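Local coordinates for protein putative alcohol dehydrogenase (Sinorhizobium meliloti, PDB 4J6F) that probably oxidises alcohols with a nicotinamide cofactor, as a putative zinc-binding member of the medium-chain dehydrogenase/reductase family, at residues 28-33 and 54-59; 62-67 and 116-121; 107-112 and 161-166; 130-135 and 173-178. All blocks are in the same frame, centred on the assembly; numbering follows the deposited sequence.

Contact 1 (28-33 and 54-59); sequences HSVPKT and VPVPAP
Val56 reaches across to the loop 28-33 with both its backbone and its side chain. Its N-H bonds to the carbonyl of Lys32, with N to O at 3.2 Å. The bond is almost straight, 176° at the hydrogen. Val56 has CG1 anti to the backbone N (chi1 166°) and CG2 anti to the carbonyl carbon. That turn lays CG2 against Pro31 O at 3.3 Å and beside the carbonyl carbon of Thr33. The other branch, CG1, meets CG1 of Val30 at 4.2 Å. The two segments begin an antiparallel ladder here. Thr33 opens strand 33-39 and pairs with Pro55, at the end of strand 53-55, as a non-hydrogen-bonded pair. These strands belong to a small three-stranded antiparallel sheet. Thr33 and Val54 meet mainly through backbone: Thr33 CA makes a CH...O contact of 3.4 Å with Val54 O. Thr33 CB lies near the same oxygen. Val56 also touches Tyr165 and Met34, while Val30 rests on Leu65. An alanine in place of Val56 could keep the backbone bond, but it would probably take the methyl away from Val30 CG1, leave Val30 resting on Leu65, and open a gap beside Pro31 O.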
loop_
_atom_site.group_PDB
_atom_site.type_symbol
_atom_site.label_atom_id
_atom_site.label_comp_id
_atom_site.label_asym_id
_atom_site.label_seq_id
_atom_site.Cartn_x
_atom_site.Cartn_y
_atom_site.Cartn_z
ATOM N N HIS A 28 -11.237 26.704 -43.383
ATOM C CA HIS A 28 -10.497 27.917 -43.774
ATOM C C HIS A 28 -10.749 29.147 -42.912
ATOM O O HIS A 28 -10.309 30.244 -43.242
ATOM C CB HIS A 28 -10.714 28.228 -45.245
ATOM C CG HIS A 28 -10.201 27.161 -46.148
ATOM N ND1 HIS A 28 -11.031 26.320 -46.850
ATOM C CD2 HIS A 28 -8.937 26.760 -46.423
ATOM C CE1 HIS A 28 -10.305 25.464 -47.544
ATOM N NE2 HIS A 28 -9.030 25.707 -47.300
ATOM N N SER A 29 -11.441 28.944 -41.800
ATOM C CA SER A 29 -11.635 29.963 -40.782
ATOM C C SER A 29 -10.550 29.905 -39.710
ATOM O O SER A 29 -10.562 30.708 -38.776
ATOM C CB SER A 29 -12.985 29.752 -40.104
ATOM O OG SER A 29 -14.045 29.935 -41.021
ATOM N N VAL A 30 -9.631 28.949 -39.825
ATOM C CA VAL A 30 -8.575 28.760 -38.836
ATOM C C VAL A 30 -7.513 29.847 -39.000
ATOM O O VAL A 30 -6.830 29.884 -40.024
ATOM C CB VAL A 30 -7.916 27.380 -39.000
ATOM C CG1 VAL A 30 -6.874 27.147 -37.920
ATOM C CG2 VAL A 30 -8.970 26.290 -38.990
ATOM N N PRO A 31 -7.369 30.733 -37.990
ATOM C CA PRO A 31 -6.438 31.874 -38.073
ATOM C C PRO A 31 -4.987 31.455 -37.835
ATOM O O PRO A 31 -4.734 30.318 -37.452
ATOM C CB PRO A 31 -6.935 32.811 -36.959
ATOM C CG PRO A 31 -7.572 31.904 -35.950
ATOM C CD PRO A 31 -8.070 30.685 -36.686
ATOM N N LYS A 32 -4.039 32.357 -38.068
ATOM C CA LYS A 32 -2.629 32.019 -37.857
ATOM C C LYS A 32 -2.158 32.309 -36.420
ATOM O O LYS A 32 -1.187 31.712 -35.944
ATOM C CB LYS A 32 -1.725 32.667 -38.919
ATOM C CG LYS A 32 -2.035 32.282 -40.377
ATOM C CD LYS A 32 -1.985 30.771 -40.664
ATOM C CE LYS A 32 -1.500 30.429 -42.073
ATOM N NZ LYS A 32 -2.223 31.147 -43.167
ATOM N N THR A 33 -2.855 33.205 -35.724
ATOM C CA THR A 33 -2.616 33.408 -34.296
ATOM C C THR A 33 -3.918 33.237 -33.505
ATOM O O THR A 33 -5.017 33.320 -34.063
ATOM C CB THR A 33 -1.952 34.776 -33.989
ATOM O OG1 THR A 33 -2.829 35.844 -34.364
ATOM C CG2 THR A 33 -0.619 34.924 -34.722
ATOM N N VAL A 54 -0.822 34.185 -30.049
ATOM C CA VAL A 54 -0.043 32.975 -29.837
ATOM C C VAL A 54 -0.136 32.108 -31.082
ATOM O O VAL A 54 -1.217 31.942 -31.627
ATOM C CB VAL A 54 -0.637 32.183 -28.661
ATOM C CG1 VAL A 54 0.236 30.998 -28.297
ATOM C CG2 VAL A 54 -0.849 33.090 -27.468
ATOM N N PRO A 55 0.978 31.569 -31.561
ATOM C CA PRO A 55 0.891 30.797 -32.805
ATOM C C PRO A 55 -0.111 29.650 -32.683
ATOM O O PRO A 55 -0.111 28.938 -31.673
ATOM C CB PRO A 55 2.317 30.249 -32.998
ATOM C CG PRO A 55 3.194 31.104 -32.151
ATOM C CD PRO A 55 2.345 31.557 -30.996
ATOM N N VAL A 56 -0.975 29.505 -33.690
ATOM C CA VAL A 56 -1.881 28.367 -33.778
ATOM C C VAL A 56 -1.017 27.196 -34.205
ATOM O O VAL A 56 -0.272 27.311 -35.173
ATOM C CB VAL A 56 -3.012 28.607 -34.806
ATOM C CG1 VAL A 56 -3.742 27.308 -35.147
ATOM C CG2 VAL A 56 -3.993 29.648 -34.287
ATOM N N PRO A 57 -1.082 26.074 -33.469
ATOM C CA PRO A 57 -0.200 24.961 -33.843
ATOM C C PRO A 57 -0.637 24.319 -35.151
ATOM O O PRO A 57 -1.804 24.425 -35.535
ATOM C CB PRO A 57 -0.330 23.986 -32.670
ATOM C CG PRO A 57 -1.618 24.337 -32.010
ATOM C CD PRO A 57 -1.871 25.793 -32.256
ATOM N N ALA A 58 0.310 23.696 -35.840
ATOM C CA ALA A 58 0.027 22.987 -37.084
ATOM C C ALA A 58 0.056 21.493 -36.794
ATOM O O ALA A 58 1.075 20.985 -36.317
ATOM C CB ALA A 58 1.059 23.340 -38.147
ATOM N N PRO A 59 -1.056 20.779 -37.073
ATOM C CA PRO A 59 -1.073 19.338 -36.802
ATOM C C PRO A 59 0.055 18.616 -37.541
ATOM O O PRO A 59 0.159 18.704 -38.773
ATOM C CB PRO A 59 -2.447 18.892 -37.310
ATOM C CG PRO A 59 -2.855 19.954 -38.280
ATOM C CD PRO A 59 -2.302 21.229 -37.715
#

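Contact 2 (62-67 and 116-121); sequences GEVLIK and GHIVAV
Ile118 packs against both Val64 and Ile66 on one face of an antiparallel strand pair. Its CG2 lies anti to the backbone N and its CG1 anti to the carbonyl carbon (chi1 -58°). The two branches therefore part: CG1 meets Ile66 CG2 at 3.8 Å, while CD1 of Ile118 lies 3.7 Å from Val64 CG1 and its CG2 lies beside the same methyl. Ile66 holds CG1 between its backbone N and carbonyl carbon (chi1 61°), which carries CD1 toward the backbone of Gly116. On the face of Leu65 and Ala120, Leu65 CD2 touches Ala120 CB; it also meets Val119 CG2 at 3.8 Å. The pairing is interrupted by a classic beta bulge. Val119 and Ala120 both face Leu65, whose O takes a 2.8 Å bond from Val119 N and a weak one from Ala120 N. Beyond the bulge, Lys67 N bonds His117 O at 2.7 Å, and His117 N returns to Lys67 O. His117 NE2 bonds Asp182. An alanine in place of Ile118 would probably leave Val64 and Ile66 without the side chain that bridges them and open a gap against Val134. The bulge adds a residue on the 116-121 side, yet the bonding resumes past it. Leu65 O serves both bulge N-H groups, while Val64, Ile66 and Ile118 pack on one face and the other mixes Leu65 and Ala120 with Lys67 and His117.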
loop_
_atom_site.group_PDB
_atom_site.type_symbol
_atom_site.label_atom_id
_atom_site.label_comp_id
_atom_site.label_asym_id
_atom_site.label_seq_id
_atom_site.Cartn_x
_atom_site.Cartn_y
_atom_site.Cartn_z
ATOM N N GLY A 62 -0.049 12.309 -38.000
ATOM C CA GLY A 62 -0.884 11.581 -37.046
ATOM C C GLY A 62 -1.665 12.416 -36.035
ATOM O O GLY A 62 -2.323 11.860 -35.153
ATOM N N GLU A 63 -1.596 13.742 -36.151
ATOM C CA GLU A 63 -2.320 14.647 -35.252
ATOM C C GLU A 63 -3.555 15.243 -35.926
ATOM O O GLU A 63 -3.618 15.348 -37.152
ATOM C CB GLU A 63 -1.425 15.806 -34.813
ATOM C CG GLU A 63 -0.326 15.469 -33.820
ATOM C CD GLU A 63 0.616 16.647 -33.556
ATOM O OE1 GLU A 63 1.521 16.517 -32.707
ATOM O OE2 GLU A 63 0.471 17.707 -34.201
ATOM N N VAL A 64 -4.536 15.627 -35.113
ATOM C CA VAL A 64 -5.601 16.533 -35.539
ATOM C C VAL A 64 -5.411 17.906 -34.894
ATOM O O VAL A 64 -4.623 18.059 -33.940
ATOM C CB VAL A 64 -7.009 16.017 -35.159
ATOM C CG1 VAL A 64 -7.420 14.863 -36.050
ATOM C CG2 VAL A 64 -7.072 15.623 -33.696
ATOM N N LEU A 65 -6.136 18.895 -35.419
ATOM C CA LEU A 65 -6.246 20.207 -34.778
ATOM C C LEU A 65 -7.691 20.495 -34.437
ATOM O O LEU A 65 -8.541 20.478 -35.322
ATOM C CB LEU A 65 -5.722 21.294 -35.700
ATOM C CG LEU A 65 -5.828 22.725 -35.188
ATOM C CD1 LEU A 65 -4.666 23.017 -34.256
ATOM C CD2 LEU A 65 -5.840 23.695 -36.364
ATOM N N ILE A 66 -7.985 20.749 -33.164
ATOM C CA ILE A 66 -9.380 21.024 -32.777
ATOM C C ILE A 66 -9.609 22.478 -32.410
ATOM O O ILE A 66 -8.702 23.159 -31.940
ATOM C CB ILE A 66 -9.883 20.137 -31.618
ATOM C CG1 ILE A 66 -9.053 20.360 -30.351
ATOM C CG2 ILE A 66 -9.889 18.671 -32.020
ATOM C CD1 ILE A 66 -9.584 19.593 -29.157
ATOM N N LYS A 67 -10.828 22.942 -32.635
ATOM C CA LYS A 67 -11.247 24.232 -32.134
ATOM C C LYS A 67 -11.894 24.005 -30.763
ATOM O O LYS A 67 -12.983 23.414 -30.667
ATOM C CB LYS A 67 -12.208 24.907 -33.112
ATOM C CG LYS A 67 -12.907 26.101 -32.505
ATOM C CD LYS A 67 -13.132 27.241 -33.481
ATOM C CE LYS A 67 -13.451 28.506 -32.701
ATOM N NZ LYS A 67 -14.413 29.323 -33.477
ATOM N N GLY A 116 -13.632 19.690 -28.183
ATOM C CA GLY A 116 -13.660 20.574 -29.353
ATOM C C GLY A 116 -14.070 19.920 -30.662
ATOM O O GLY A 116 -14.525 18.777 -30.690
ATOM N N HIS A 117 -13.884 20.661 -31.756
ATOM C CA HIS A 117 -14.238 20.219 -33.112
ATOM C C HIS A 117 -12.989 20.159 -33.996
ATOM O O HIS A 117 -12.231 21.126 -34.081
ATOM C CB HIS A 117 -15.308 21.146 -33.695
ATOM C CG HIS A 117 -16.593 21.108 -32.928
ATOM N ND1 HIS A 117 -17.721 20.463 -33.392
ATOM C CD2 HIS A 117 -16.911 21.582 -31.697
ATOM C CE1 HIS A 117 -18.687 20.566 -32.492
ATOM N NE2 HIS A 117 -18.219 21.235 -31.451
ATOM N N ILE A 118 -12.751 19.007 -34.617
ATOM C CA ILE A 118 -11.588 18.848 -35.474
ATOM C C ILE A 118 -11.760 19.751 -36.681
ATOM O O ILE A 118 -12.749 19.639 -37.396
ATOM C CB ILE A 118 -11.433 17.397 -35.955
ATOM C CG1 ILE A 118 -11.325 16.445 -34.753
ATOM C CG2 ILE A 118 -10.236 17.278 -36.895
ATOM C CD1 ILE A 118 -10.965 15.029 -35.121
ATOM N N VAL A 119 -10.808 20.649 -36.904
ATOM C CA VAL A 119 -10.898 21.586 -38.020
ATOM C C VAL A 119 -9.809 21.379 -39.069
ATOM O O VAL A 119 -9.943 21.836 -40.193
ATOM C CB VAL A 119 -10.883 23.057 -37.544
ATOM C CG1 VAL A 119 -12.144 23.385 -36.769
ATOM C CG2 VAL A 119 -9.657 23.349 -36.692
ATOM N N ALA A 120 -8.722 20.716 -38.691
ATOM C CA ALA A 120 -7.601 20.469 -39.586
ATOM C C ALA A 120 -7.019 19.115 -39.230
ATOM O O ALA A 120 -7.129 18.675 -38.075
ATOM C CB ALA A 120 -6.543 21.544 -39.423
ATOM N N VAL A 121 -6.398 18.458 -40.206
ATOM C CA VAL A 121 -5.718 17.202 -39.922
ATOM C C VAL A 121 -4.312 17.131 -40.513
ATOM O O VAL A 121 -4.043 17.726 -41.540
ATOM C CB VAL A 121 -6.551 15.973 -40.356
ATOM C CG1 VAL A 121 -7.974 16.082 -39.836
ATOM C CG2 VAL A 121 -6.548 15.807 -41.867
#

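Contact 3 (107-112 and 161-166); sequences PRIQGT and GYAEYM
Tyr162 turns its CG anti to its own carbonyl carbon (chi1 -65°), and this brings one face of the ring over Gly111 CA, with Gln110 O also close by. Ile109 has CG2 anti to the backbone N, which directs that methyl at the backbone of Tyr162. The tyrosine ring lies on glycine: Gly111 CA stands 3.6 Å from the ring centroid and 15° off its normal, a CH-pi contact over the face. The CA is displaced toward the ring rim, where CE2 comes nearest. Two backbone bonds fasten the same place. Tyr162 N bonds Gln110 O at 2.9 Å. Gly161 N bonds Gly111 O at 3.1 Å. Ile109 CG2 touches Tyr162 O at 3.4 Å, and its CD1 meets Ala163 CB at 3.9 Å. Tyr162 is the centre of an inverse gamma turn. The turn bends the chain just before strand 165-169, within the GroES-like part of the alcohol dehydrogenase fold. The tyrosine hydroxyl bonds Asp77, whose backbone O also receives Gln110 NE2. Phe361 meets the tyrosine ring edge-to-face. The two backbone bonds thus join the loops inside a buried contact, and further backbone bonds to strand 33-39 hold both of them. With Gly111 over one face, Phe361 edge-to-face and Asp77 at the hydroxyl, the ring probably has little freedom to turn.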
loop_
_atom_site.group_PDB
_atom_site.type_symbol
_atom_site.label_atom_id
_atom_site.label_comp_id
_atom_site.label_asym_id
_atom_site.label_seq_id
_atom_site.Cartn_x
_atom_site.Cartn_y
_atom_site.Cartn_z
ATOM N N PRO A 107 6.607 29.268 -22.286
ATOM C CA PRO A 107 5.228 29.251 -21.777
ATOM C C PRO A 107 4.495 27.949 -22.087
ATOM O O PRO A 107 4.824 27.284 -23.055
ATOM C CB PRO A 107 4.570 30.410 -22.527
ATOM C CG PRO A 107 5.295 30.452 -23.817
ATOM C CD PRO A 107 6.717 30.073 -23.517
ATOM N N ARG A 108 3.512 27.602 -21.265
ATOM C CA ARG A 108 2.724 26.385 -21.466
ATOM C C ARG A 108 1.247 26.704 -21.372
ATOM O O ARG A 108 0.814 27.373 -20.444
ATOM C CB ARG A 108 3.099 25.306 -20.429
ATOM C CG ARG A 108 2.051 24.217 -20.200
ATOM C CD ARG A 108 2.004 23.151 -21.298
ATOM N NE ARG A 108 3.248 22.390 -21.367
ATOM C CZ ARG A 108 4.150 22.501 -22.339
ATOM N NH1 ARG A 108 5.260 21.772 -22.299
ATOM N NH2 ARG A 108 3.937 23.325 -23.355
ATOM N N ILE A 109 0.481 26.238 -22.343
ATOM C CA ILE A 109 -0.958 26.288 -22.218
ATOM C C ILE A 109 -1.388 25.064 -21.415
ATOM O O ILE A 109 -1.176 23.925 -21.845
ATOM C CB ILE A 109 -1.656 26.257 -23.597
ATOM C CG1 ILE A 109 -1.242 27.472 -24.425
ATOM C CG2 ILE A 109 -3.178 26.188 -23.422
ATOM C CD1 ILE A 109 -1.443 27.314 -25.914
ATOM N N GLN A 110 -1.994 25.298 -20.258
ATOM C CA GLN A 110 -2.525 24.201 -19.437
ATOM C C GLN A 110 -3.945 23.776 -19.909
ATOM O O GLN A 110 -4.440 24.240 -20.951
ATOM C CB GLN A 110 -2.523 24.602 -17.952
ATOM C CG GLN A 110 -1.207 25.188 -17.460
ATOM C CD GLN A 110 -1.187 25.419 -15.967
ATOM O OE1 GLN A 110 -1.297 26.557 -15.513
ATOM N NE2 GLN A 110 -1.050 24.337 -15.185
ATOM N N GLY A 111 -4.598 22.902 -19.144
ATOM C CA GLY A 111 -5.959 22.482 -19.454
ATOM C C GLY A 111 -5.953 21.054 -19.931
ATOM O O GLY A 111 -5.341 20.740 -20.952
ATOM N N THR A 112 -6.576 20.182 -19.147
ATOM C CA THR A 112 -6.598 18.755 -19.414
ATOM C C THR A 112 -7.882 18.233 -20.029
ATOM O O THR A 112 -7.851 17.394 -20.911
ATOM C CB THR A 112 -6.335 17.963 -18.124
ATOM O OG1 THR A 112 -7.120 18.507 -17.069
ATOM C CG2 THR A 112 -4.902 18.066 -17.732
ATOM N N GLY A 161 -5.786 22.701 -23.271
ATOM C CA GLY A 161 -7.017 23.329 -23.758
ATOM C C GLY A 161 -7.385 24.753 -23.350
ATOM O O GLY A 161 -8.456 25.242 -23.717
ATOM N N TYR A 162 -6.532 25.435 -22.605
ATOM C CA TYR A 162 -6.818 26.826 -22.294
ATOM C C TYR A 162 -6.333 27.726 -23.416
ATOM O O TYR A 162 -5.519 28.610 -23.220
ATOM C CB TYR A 162 -6.179 27.221 -20.974
ATOM C CG TYR A 162 -6.747 26.481 -19.800
ATOM C CD1 TYR A 162 -8.069 26.098 -19.781
ATOM C CD2 TYR A 162 -5.961 26.164 -18.713
ATOM C CE1 TYR A 162 -8.593 25.415 -18.712
ATOM C CE2 TYR A 162 -6.478 25.480 -17.642
ATOM C CZ TYR A 162 -7.794 25.111 -17.651
ATOM O OH TYR A 162 -8.314 24.445 -16.584
ATOM N N ALA A 163 -6.899 27.495 -24.588
ATOM C CA ALA A 163 -6.574 28.175 -25.833
ATOM C C ALA A 163 -7.753 27.959 -26.787
ATOM O O ALA A 163 -8.672 27.181 -26.462
ATOM C CB ALA A 163 -5.308 27.589 -26.417
ATOM N N GLU A 164 -7.746 28.647 -27.939
ATOM C CA GLU A 164 -8.819 28.499 -28.947
ATOM C C GLU A 164 -8.641 27.251 -29.826
ATOM O O GLU A 164 -9.618 26.732 -30.370
ATOM C CB GLU A 164 -8.936 29.739 -29.825
ATOM C CG GLU A 164 -9.380 30.980 -29.075
ATOM C CD GLU A 164 -9.378 32.248 -29.927
ATOM O OE1 GLU A 164 -8.393 32.520 -30.659
ATOM O OE2 GLU A 164 -10.375 32.990 -29.845
ATOM N N TYR A 165 -7.400 26.778 -29.950
ATOM C CA TYR A 165 -7.076 25.620 -30.775
ATOM C C TYR A 165 -6.059 24.733 -30.087
ATOM O O TYR A 165 -5.238 25.211 -29.315
ATOM C CB TYR A 165 -6.535 26.068 -32.135
ATOM C CG TYR A 165 -7.531 26.865 -32.926
ATOM C CD1 TYR A 165 -8.505 26.226 -33.691
ATOM C CD2 TYR A 165 -7.523 28.259 -32.892
ATOM C CE1 TYR A 165 -9.441 26.949 -34.406
ATOM C CE2 TYR A 165 -8.459 28.991 -33.610
ATOM C CZ TYR A 165 -9.412 28.324 -34.359
ATOM O OH TYR A 165 -10.339 29.030 -35.079
HETATM N N MSE A 166 -6.105 23.438 -30.365
HETATM C CA MSE A 166 -5.170 22.513 -29.741
HETATM C C MSE A 166 -4.804 21.427 -30.706
HETATM O O MSE A 166 -5.673 20.889 -31.415
HETATM C CB MSE A 166 -5.825 21.925 -28.495
HETATM C CG MSE A 166 -4.856 21.132 -27.632
HETATM SE SE MSE A 166 -5.923 20.178 -26.281
HETATM C CE MSE A 166 -4.620 18.765 -25.873
#

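Contact 4 (130-135 and 173-178); sequences IGERVM and AHVVAT
Glu132 meets Val175 along the whole length of its side chain. CB starts 4.0 Å from Val175 CG2, and CG comes slightly nearer to the same methyl. CD closes to 3.6 Å. At the tip, OE1 lies 3.2 Å from that methyl. The chain is extended beyond CG, with chi2 166°, and crosses the valine at about a right angle. OE1 thus takes a salt bridge to Arg129 and also lies beside the valine methyl. Arg133, which opens the strand, bends at chi2 and chi3. Its NH1 comes to 3.1 Å from Thr178 O, which lies at the edge of the guanidinium and in its plane. NH2 is held by Asp182 in a salt bridge and by Leu180 O. Val134 sends CG1 to Ala173 CB at 3.8 Å and to Val175 CG2. The strands join through the selenomethionine Met135 and His174, an antiparallel hydrogen-bonded pair. Met135 N bonds His174 O at 2.9 Å, and His174 N returns to Met135 O. His174 NE2 bonds a glycerol, probably from the crystallisation liquor. Strand 173-175 therefore pairs with strand 133-140, which has strand 113-121 as another neighbour in the sheet. Helix 333-344 covers Met135 and Val176 through Phe336 and Ile343, and helix 182-185 meets Arg133 and Thr178 through Leu185.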
loop_
_atom_site.group_PDB
_atom_site.type_symbol
_atom_site.label_atom_id
_atom_site.label_comp_id
_atom_site.label_asym_id
_atom_site.label_seq_id
_atom_site.Cartn_x
_atom_site.Cartn_y
_atom_site.Cartn_z
ATOM N N ILE A 130 -12.684 15.629 -40.150
ATOM C CA ILE A 130 -12.978 17.037 -39.958
ATOM C C ILE A 130 -14.455 17.212 -39.626
ATOM O O ILE A 130 -15.314 16.545 -40.197
ATOM C CB ILE A 130 -12.551 17.869 -41.177
ATOM C CG1 ILE A 130 -11.043 18.116 -41.128
ATOM C CG2 ILE A 130 -13.297 19.197 -41.228
ATOM C CD1 ILE A 130 -10.443 18.533 -42.454
ATOM N N GLY A 131 -14.734 18.078 -38.662
ATOM C CA GLY A 131 -16.108 18.387 -38.276
ATOM C C GLY A 131 -16.621 17.617 -37.076
ATOM O O GLY A 131 -17.690 17.938 -36.556
ATOM N N GLU A 132 -15.864 16.606 -36.641
ATOM C CA GLU A 132 -16.247 15.763 -35.518
ATOM C C GLU A 132 -16.119 16.486 -34.186
ATOM O O GLU A 132 -15.215 17.304 -34.000
ATOM C CB GLU A 132 -15.392 14.512 -35.484
ATOM C CG GLU A 132 -15.958 13.370 -36.295
ATOM C CD GLU A 132 -14.952 12.255 -36.520
ATOM O OE1 GLU A 132 -13.984 12.130 -35.734
ATOM O OE2 GLU A 132 -15.130 11.501 -37.496
ATOM N N ARG A 133 -17.037 16.175 -33.273
ATOM C CA ARG A 133 -17.008 16.684 -31.912
ATOM C C ARG A 133 -16.255 15.655 -31.069
ATOM O O ARG A 133 -16.696 14.507 -30.916
ATOM C CB ARG A 133 -18.436 16.907 -31.406
ATOM C CG ARG A 133 -18.558 17.754 -30.147
ATOM C CD ARG A 133 -18.460 16.923 -28.863
ATOM N NE ARG A 133 -19.445 15.828 -28.755
ATOM C CZ ARG A 133 -20.582 15.882 -28.056
ATOM N NH1 ARG A 133 -21.386 14.822 -28.028
ATOM N NH2 ARG A 133 -20.914 16.980 -27.378
ATOM N N VAL A 134 -15.101 16.059 -30.548
ATOM C CA VAL A 134 -14.257 15.144 -29.791
ATOM C C VAL A 134 -14.000 15.538 -28.337
ATOM O O VAL A 134 -13.873 16.718 -27.990
ATOM C CB VAL A 134 -12.907 14.874 -30.484
ATOM C CG1 VAL A 134 -13.135 14.194 -31.824
ATOM C CG2 VAL A 134 -12.090 16.152 -30.632
HETATM N N MSE A 135 -13.941 14.510 -27.501
HETATM C CA MSE A 135 -13.438 14.618 -26.153
HETATM C C MSE A 135 -12.017 14.145 -26.192
HETATM O O MSE A 135 -11.751 13.023 -26.622
HETATM C CB MSE A 135 -14.257 13.671 -25.308
HETATM C CG MSE A 135 -13.983 13.892 -23.831
HETATM SE SE MSE A 135 -14.791 12.375 -22.884
HETATM C CE MSE A 135 -13.267 11.924 -21.725
ATOM N N ALA A 173 -8.406 11.852 -29.860
ATOM C CA ALA A 173 -9.622 12.591 -30.116
ATOM C C ALA A 173 -10.780 11.609 -30.244
ATOM O O ALA A 173 -10.925 10.946 -31.270
ATOM C CB ALA A 173 -9.469 13.435 -31.374
ATOM N N HIS A 174 -11.602 11.510 -29.207
ATOM C CA HIS A 174 -12.665 10.513 -29.206
ATOM C C HIS A 174 -14.031 11.066 -29.565
ATOM O O HIS A 174 -14.468 12.100 -29.048
ATOM C CB HIS A 174 -12.732 9.791 -27.868
ATOM C CG HIS A 174 -11.536 8.944 -27.602
ATOM N ND1 HIS A 174 -11.515 7.588 -27.851
ATOM C CD2 HIS A 174 -10.299 9.266 -27.156
ATOM C CE1 HIS A 174 -10.320 7.107 -27.555
ATOM N NE2 HIS A 174 -9.565 8.104 -27.128
ATOM N N VAL A 175 -14.703 10.367 -30.466
ATOM C CA VAL A 175 -16.068 10.699 -30.766
ATOM C C VAL A 175 -16.913 9.883 -29.803
ATOM O O VAL A 175 -16.871 8.654 -29.822
ATOM C CB VAL A 175 -16.423 10.381 -32.226
ATOM C CG1 VAL A 175 -17.922 10.550 -32.463
ATOM C CG2 VAL A 175 -15.624 11.278 -33.152
ATOM N N VAL A 176 -17.661 10.574 -28.951
ATOM C CA VAL A 176 -18.477 9.919 -27.946
ATOM C C VAL A 176 -19.962 9.892 -28.352
ATOM O O VAL A 176 -20.574 10.935 -28.593
ATOM C CB VAL A 176 -18.285 10.601 -26.580
ATOM C CG1 VAL A 176 -18.921 9.779 -25.473
ATOM C CG2 VAL A 176 -16.804 10.779 -26.293
ATOM N N ALA A 177 -20.568 8.720 -28.297
ATOM C CA ALA A 177 -21.944 8.581 -28.715
ATOM C C ALA A 177 -22.842 9.042 -27.589
ATOM O O ALA A 177 -23.355 8.248 -26.816
ATOM C CB ALA A 177 -22.236 7.136 -29.054
ATOM N N THR A 178 -23.022 10.353 -27.517
ATOM C CA THR A 178 -23.816 10.986 -26.456
ATOM C C THR A 178 -24.414 12.318 -26.877
ATOM O O THR A 178 -23.892 13.004 -27.751
ATOM C CB THR A 178 -23.023 11.151 -25.131
ATOM O OG1 THR A 178 -23.839 11.831 -24.174
ATOM C CG2 THR A 178 -21.733 11.946 -25.335
#

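How the contacts relate
From the N terminus, contact 1 closes first, bringing the loop after helix 23-28 back to the end of strand 53-55. It is complete before the others open. Contact 2 then joins strands 63-72 and 113-121 across a long excursion. Contact 3 crosses it: its first segment falls inside that excursion and its second lies beyond. Contact 4 follows contact 2 and in turn crosses contact 3. Contacts 2, 3 and 4 all reach the same mixed sheet. Contact 2 sits between its neighbours, with Ile66 bonded to Met166 and Gly116 to Val134. In contact 1, Val30, Pro57 and Pro59 pack on Leu65, and Pro31 and Val56 on Tyr165, tying the small N-terminal sheet to it.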